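Side-chain contacts in glycine oxidase (Bacillus cereus ATCC 14579, PDB 7CYX), which probably oxidises glycine with molecular oxygen to glyoxylate, ammonium and hydrogen peroxide, with FAD bound as its cofactor: residues Lys239-Ala244 with Pro293-Ala298; Ile182-Asn187 with Leu216-Arg221. All coordinates share one frame; numbering follows the deposited sequence.

The two contacts follow one another along the chain, without nesting or crossing. Contact 2 comes first: it closes a loop that runs from strand 179-184 through the rest of the three-stranded meander and strand 203-206 of the six-stranded sheet, then helix 213-216, to residues 216-221. The chain then enters strand 225-236 of the eight-stranded sheet. Contact 1 joins the loop after that strand to the turn between helix 278-291 and strand 299-311. Its loop encloses strands 246-248, 251-256 and 260-269 together with helix 278-291. Contact 1 and contact 2 lie on opposite sides of the chain's centre, and the nearest atoms of contact 1 and contact 2 are about 34 Å apart.

Contact 1: residues Lys239-Ala244 with Pro293-Ala298; sequences KQLLKA and PALKEA
At the margin of the large mixed sheet, which in this oxidase family belongs to the substrate-binding domain, L241 meets A294 and L295 where the loop following strand 225-236 packs on a 3-10 turn. That turn, residues 293-296, links helix 278-291 to strand 299-311. The two methyls of L241 divide the work: CD2 of L241 abuts CB of A294 at 3.7 Å, whereas CD1 of L241 reaches CD2 of L295 at 4.0 Å. With CG beside the backbone N (chi1 -85°) and an extended second torsion (chi2 -172°), the L241 fork is presented to the turn, and the two leucine side chains pass each other at a slant. The L295 side chain also lies on V235 of strand 225-236, on I253 of strand 251-256 and on A288 of helix 278-291, while L241 rests on Y136. The apolar contact therefore ties the loop to the sheet and to the helix packed on it.

Two backbone bonds shape the turn, K296 N to P293 O at 2.9 Å and E297 N to A294 O at 3.2 Å. A294 O, already accepting from E297 N, also takes a hydrogen from a water, though the modelled separation is doubtfully short. K239 carries its ammonium to this water along a nearly straight chain. Opposite charge on E297 may add a weak attraction, although K239 NZ and E297 OE1 remain 4.8 Å apart. The water accepts from K239 NZ at 3.1 Å.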
loop_
_atom_site.group_PDB
_atom_site.type_symbol
_atom_site.label_atom_id
_atom_site.label_comp_id
_atom_site.label_asym_id
_atom_site.label_seq_id
_atom_site.Cartn_x
_atom_site.Cartn_y
_atom_site.Cartn_z
ATOM N N LYS A 239 5.749 7.496 17.424
ATOM C CA LYS A 239 7.071 8.092 17.483
ATOM C C LYS A 239 7.874 7.624 16.268
ATOM O O LYS A 239 7.558 6.598 15.681
ATOM C CB LYS A 239 7.792 7.720 18.782
ATOM C CG LYS A 239 7.101 8.145 20.066
ATOM C CD LYS A 239 7.570 7.353 21.281
ATOM C CE LYS A 239 7.102 7.933 22.601
ATOM N NZ LYS A 239 7.403 7.019 23.730
ATOM N N GLN A 240 8.902 8.409 15.923
ATOM C CA GLN A 240 9.881 8.089 14.891
ATOM C C GLN A 240 10.969 7.198 15.498
ATOM O O GLN A 240 12.072 7.648 15.774
ATOM C CB GLN A 240 10.504 9.382 14.354
ATOM C CG GLN A 240 9.820 9.943 13.110
ATOM C CD GLN A 240 10.805 10.106 11.972
ATOM O OE1 GLN A 240 11.863 10.725 12.107
ATOM N NE2 GLN A 240 10.475 9.520 10.834
ATOM N N LEU A 241 10.648 5.922 15.710
ATOM C CA LEU A 241 11.434 5.064 16.625
ATOM C C LEU A 241 12.743 4.596 15.972
ATOM O O LEU A 241 13.742 4.481 16.651
ATOM C CB LEU A 241 10.580 3.870 17.080
ATOM C CG LEU A 241 9.672 4.108 18.286
ATOM C CD1 LEU A 241 9.047 2.806 18.753
ATOM C CD2 LEU A 241 10.421 4.778 19.433
ATOM N N LEU A 242 12.675 4.264 14.678
ATOM C CA LEU A 242 13.786 3.849 13.829
ATOM C C LEU A 242 13.551 4.466 12.459
ATOM O O LEU A 242 12.425 4.430 11.975
ATOM C CB LEU A 242 13.790 2.329 13.642
ATOM C CG LEU A 242 14.677 1.497 14.558
ATOM C CD1 LEU A 242 14.615 0.038 14.130
ATOM C CD2 LEU A 242 16.112 1.995 14.544
ATOM N N LYS A 243 14.626 4.956 11.841
ATOM C CA LYS A 243 14.626 5.430 10.459
ATOM C C LYS A 243 14.936 4.234 9.549
ATOM O O LYS A 243 14.337 4.056 8.501
ATOM C CB LYS A 243 15.666 6.554 10.300
ATOM C CG LYS A 243 15.187 7.842 9.633
ATOM C CD LYS A 243 16.281 8.904 9.457
ATOM C CE LYS A 243 17.012 8.834 8.121
ATOM N NZ LYS A 243 16.287 9.539 7.030
ATOM N N ALA A 244 15.914 3.423 9.971
ATOM C CA ALA A 244 16.435 2.305 9.190
ATOM C C ALA A 244 16.335 1.011 9.993
ATOM O O ALA A 244 16.367 1.018 11.220
ATOM C CB ALA A 244 17.871 2.582 8.811
ATOM N N PRO A 293 14.063 0.078 23.855
ATOM C CA PRO A 293 13.134 0.005 24.982
ATOM C C PRO A 293 11.769 0.677 24.762
ATOM O O PRO A 293 10.760 0.204 25.278
ATOM C CB PRO A 293 13.869 0.736 26.114
ATOM C CG PRO A 293 15.330 0.673 25.730
ATOM C CD PRO A 293 15.342 0.708 24.217
ATOM N N ALA A 294 11.726 1.766 24.000
ATOM C CA ALA A 294 10.460 2.450 23.787
ATOM C C ALA A 294 9.398 1.508 23.190
ATOM O O ALA A 294 8.231 1.882 23.168
ATOM C CB ALA A 294 10.638 3.657 22.906
ATOM N N LEU A 295 9.783 0.318 22.694
ATOM C CA LEU A 295 8.812 -0.600 22.093
ATOM C C LEU A 295 7.857 -1.147 23.167
ATOM O O LEU A 295 6.839 -1.734 22.831
ATOM C CB LEU A 295 9.520 -1.741 21.364
ATOM C CG LEU A 295 10.037 -1.421 19.962
ATOM C CD1 LEU A 295 10.965 -2.523 19.465
ATOM C CD2 LEU A 295 8.891 -1.211 18.975
ATOM N N LYS A 296 8.195 -0.936 24.444
ATOM C CA LYS A 296 7.381 -1.356 25.572
ATOM C C LYS A 296 6.018 -0.664 25.530
ATOM O O LYS A 296 5.027 -1.308 25.839
ATOM C CB LYS A 296 8.101 -1.054 26.885
ATOM C CG LYS A 296 9.228 -2.017 27.235
ATOM C CD LYS A 296 10.115 -1.506 28.355
ATOM C CE LYS A 296 10.837 -2.611 29.099
ATOM N NZ LYS A 296 12.107 -2.130 29.684
ATOM N N GLU A 297 6.003 0.615 25.116
ATOM C CA GLU A 297 4.860 1.518 25.258
ATOM C C GLU A 297 4.279 1.869 23.883
ATOM O O GLU A 297 3.497 2.813 23.758
ATOM C CB GLU A 297 5.275 2.770 26.044
ATOM C CG GLU A 297 6.084 2.463 27.314
ATOM C CD GLU A 297 6.373 3.620 28.268
ATOM O OE1 GLU A 297 6.273 4.795 27.851
ATOM O OE2 GLU A 297 6.693 3.346 29.442
ATOM N N ALA A 298 4.650 1.085 22.867
ATOM C CA ALA A 298 4.041 1.071 21.528
ATOM C C ALA A 298 2.666 0.363 21.553
ATOM O O ALA A 298 2.132 0.026 22.604
ATOM C CB ALA A 298 4.994 0.384 20.576
HETATM O O HOH W 1 7.000 4.006 22.947
#

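Contact 2: residues Ile182-Asn187 with Leu216-Arg221; sequences IRIENN and LSYFHR
In the three-stranded antiparallel meander of the FAD-binding domain, I182 and I184 of the edge strand 179-184 pack against the ring of Y218. This meander is inserted between parallel strands 172-174 and 203-206, an arrangement familiar from FAD domains of the glutathione reductase type. Y218 belongs to the turn that follows helix 213-216, where H220 N bonds to L216 O at 3.1 Å.

Two residues apart on the strand, both isoleucines send their CD1 methyls to the same side of the Y218 ring plane. CD1 of I182 lies by the CD2-CE2 bond, 4.0 Å from CD2 of Y218 and nearly as close to CE2. By the CD1-CE1 bond, the methyl of I184 takes the corresponding place, with I184 CD1 at 3.9 Å from Y218 CD1. Each aliphatic chain runs past the ring in the opposite sense to the tyrosine side chain. In I184 the CG1 branch stands beside the backbone N (chi1 -60°) and continues extended to CD1 (chi2 163°), which carries the methyl out to the ring.

Between these isoleucines R183 turns to the other face of the strand, where its side chain touches I198 and T200 of strand 197-201. Its guanidinium NH2 bonds to T190 O, and E185 adds a long charge interaction. I182 also packs on L327 of strand 327-331 in the six-stranded mixed sheet, and I184 on I324; H321 NE2 is hydrogen-bonded to Y218 O. At the far end of the ring, Y218 OH comes within 3.7 Å of I182 O, too long for a hydrogen bond.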
loop_
_atom_site.group_PDB
_atom_site.type_symbol
_atom_site.label_atom_id
_atom_site.label_comp_id
_atom_site.label_asym_id
_atom_site.label_seq_id
_atom_site.Cartn_x
_atom_site.Cartn_y
_atom_site.Cartn_z
ATOM N N ILE A 182 2.366 -33.069 -12.742
ATOM C CA ILE A 182 2.667 -32.570 -14.089
ATOM C C ILE A 182 2.355 -33.684 -15.103
ATOM O O ILE A 182 2.607 -34.853 -14.832
ATOM C CB ILE A 182 4.137 -32.112 -14.147
ATOM C CG1 ILE A 182 4.424 -31.015 -13.118
ATOM C CG2 ILE A 182 4.524 -31.672 -15.552
ATOM C CD1 ILE A 182 5.763 -31.158 -12.436
ATOM N N ARG A 183 1.761 -33.321 -16.247
ATOM C CA ARG A 183 1.391 -34.287 -17.295
ATOM C C ARG A 183 2.477 -34.288 -18.373
ATOM O O ARG A 183 2.579 -33.361 -19.156
ATOM C CB ARG A 183 0.023 -33.978 -17.907
ATOM C CG ARG A 183 -0.407 -34.953 -18.998
ATOM C CD ARG A 183 -1.710 -34.538 -19.663
ATOM N NE ARG A 183 -1.605 -33.270 -20.380
ATOM C CZ ARG A 183 -2.590 -32.688 -21.058
ATOM N NH1 ARG A 183 -3.823 -33.166 -20.986
ATOM N NH2 ARG A 183 -2.331 -31.631 -21.814
ATOM N N ILE A 184 3.299 -35.340 -18.341
ATOM C CA ILE A 184 4.353 -35.614 -19.290
ATOM C C ILE A 184 3.931 -36.828 -20.121
ATOM O O ILE A 184 3.736 -37.919 -19.576
ATOM C CB ILE A 184 5.687 -35.862 -18.567
ATOM C CG1 ILE A 184 6.100 -34.634 -17.751
ATOM C CG2 ILE A 184 6.768 -36.290 -19.549
ATOM C CD1 ILE A 184 7.155 -34.915 -16.700
ATOM N N GLU A 185 3.807 -36.620 -21.435
ATOM C CA GLU A 185 3.225 -37.616 -22.313
ATOM C C GLU A 185 4.367 -38.366 -23.009
ATOM O O GLU A 185 4.505 -39.582 -22.811
ATOM C CB GLU A 185 2.165 -36.970 -23.215
ATOM C CG GLU A 185 0.767 -37.042 -22.590
ATOM C CD GLU A 185 -0.348 -36.150 -23.131
ATOM O OE1 GLU A 185 -0.056 -35.178 -23.852
ATOM O OE2 GLU A 185 -1.529 -36.425 -22.806
ATOM N N ASN A 186 5.219 -37.653 -23.751
ATOM C CA ASN A 186 6.254 -38.337 -24.537
ATOM C C ASN A 186 7.630 -37.803 -24.139
ATOM O O ASN A 186 8.397 -37.367 -24.990
ATOM C CB ASN A 186 5.985 -38.191 -26.041
ATOM C CG ASN A 186 6.889 -39.052 -26.899
ATOM O OD1 ASN A 186 7.610 -39.905 -26.386
ATOM N ND2 ASN A 186 6.860 -38.832 -28.206
ATOM N N ASN A 187 7.921 -37.823 -22.835
ATOM C CA ASN A 187 9.105 -37.170 -22.285
ATOM C C ASN A 187 9.032 -35.658 -22.566
ATOM O O ASN A 187 10.064 -34.974 -22.654
ATOM C CB ASN A 187 10.385 -37.786 -22.855
ATOM C CG ASN A 187 11.595 -37.527 -21.990
ATOM O OD1 ASN A 187 12.412 -36.667 -22.309
ATOM N ND2 ASN A 187 11.698 -38.244 -20.880
ATOM N N LEU A 216 9.527 -31.979 -7.362
ATOM C CA LEU A 216 10.983 -31.965 -7.629
ATOM C C LEU A 216 11.511 -33.392 -7.834
ATOM O O LEU A 216 12.645 -33.518 -8.290
ATOM C CB LEU A 216 11.687 -31.287 -6.456
ATOM C CG LEU A 216 11.554 -29.774 -6.390
ATOM C CD1 LEU A 216 12.270 -29.240 -5.174
ATOM C CD2 LEU A 216 12.120 -29.140 -7.638
ATOM N N SER A 217 10.695 -34.413 -7.543
ATOM C CA SER A 217 10.977 -35.857 -7.722
ATOM C C SER A 217 11.286 -36.161 -9.186
ATOM O O SER A 217 12.150 -36.988 -9.429
ATOM C CB SER A 217 9.829 -36.671 -7.249
ATOM O OG SER A 217 9.929 -36.843 -5.858
ATOM N N TYR A 218 10.637 -35.471 -10.128
ATOM C CA TYR A 218 10.935 -35.632 -11.572
ATOM C C TYR A 218 12.431 -35.388 -11.802
ATOM O O TYR A 218 13.009 -36.122 -12.575
ATOM C CB TYR A 218 9.999 -34.782 -12.429
ATOM C CG TYR A 218 8.576 -35.272 -12.429
ATOM C CD1 TYR A 218 8.182 -36.355 -13.190
ATOM C CD2 TYR A 218 7.620 -34.665 -11.641
ATOM C CE1 TYR A 218 6.879 -36.816 -13.176
ATOM C CE2 TYR A 218 6.313 -35.109 -11.618
ATOM C CZ TYR A 218 5.942 -36.189 -12.383
ATOM O OH TYR A 218 4.655 -36.616 -12.340
ATOM N N PHE A 219 13.018 -34.367 -11.183
ATOM C CA PHE A 219 14.479 -34.157 -11.272
ATOM C C PHE A 219 15.195 -35.289 -10.532
ATOM O O PHE A 219 15.965 -35.986 -11.174
ATOM C CB PHE A 219 14.851 -32.811 -10.666
ATOM C CG PHE A 219 14.469 -31.641 -11.524
ATOM C CD1 PHE A 219 13.190 -31.131 -11.485
ATOM C CD2 PHE A 219 15.381 -31.071 -12.386
ATOM C CE1 PHE A 219 12.839 -30.054 -12.275
ATOM C CE2 PHE A 219 15.032 -29.989 -13.165
ATOM C CZ PHE A 219 13.758 -29.493 -13.117
ATOM N N HIS A 220 14.939 -35.431 -9.229
ATOM C CA HIS A 220 15.560 -36.478 -8.375
ATOM C C HIS A 220 14.862 -36.569 -7.013
ATOM O O HIS A 220 14.475 -35.542 -6.475
ATOM C CB HIS A 220 17.053 -36.224 -8.170
ATOM C CG HIS A 220 17.785 -37.419 -7.675
ATOM N ND1 HIS A 220 18.023 -37.626 -6.347
ATOM C CD2 HIS A 220 18.308 -38.474 -8.317
ATOM C CE1 HIS A 220 18.669 -38.748 -6.187
ATOM N NE2 HIS A 220 18.857 -39.281 -7.373
ATOM N N ARG A 221 14.799 -37.784 -6.473
ATOM C CA ARG A 221 14.194 -38.170 -5.175
ATOM C C ARG A 221 14.751 -37.332 -4.020
ATOM O O ARG A 221 13.980 -36.984 -3.132
ATOM C CB ARG A 221 14.560 -39.639 -4.946
ATOM C CG ARG A 221 13.796 -40.337 -3.835
ATOM C CD ARG A 221 14.189 -41.795 -3.777
ATOM N NE ARG A 221 13.346 -42.639 -4.610
ATOM C CZ ARG A 221 13.611 -42.977 -5.867
ATOM N NH1 ARG A 221 14.862 -43.151 -6.259
ATOM N NH2 ARG A 221 12.624 -43.143 -6.729
#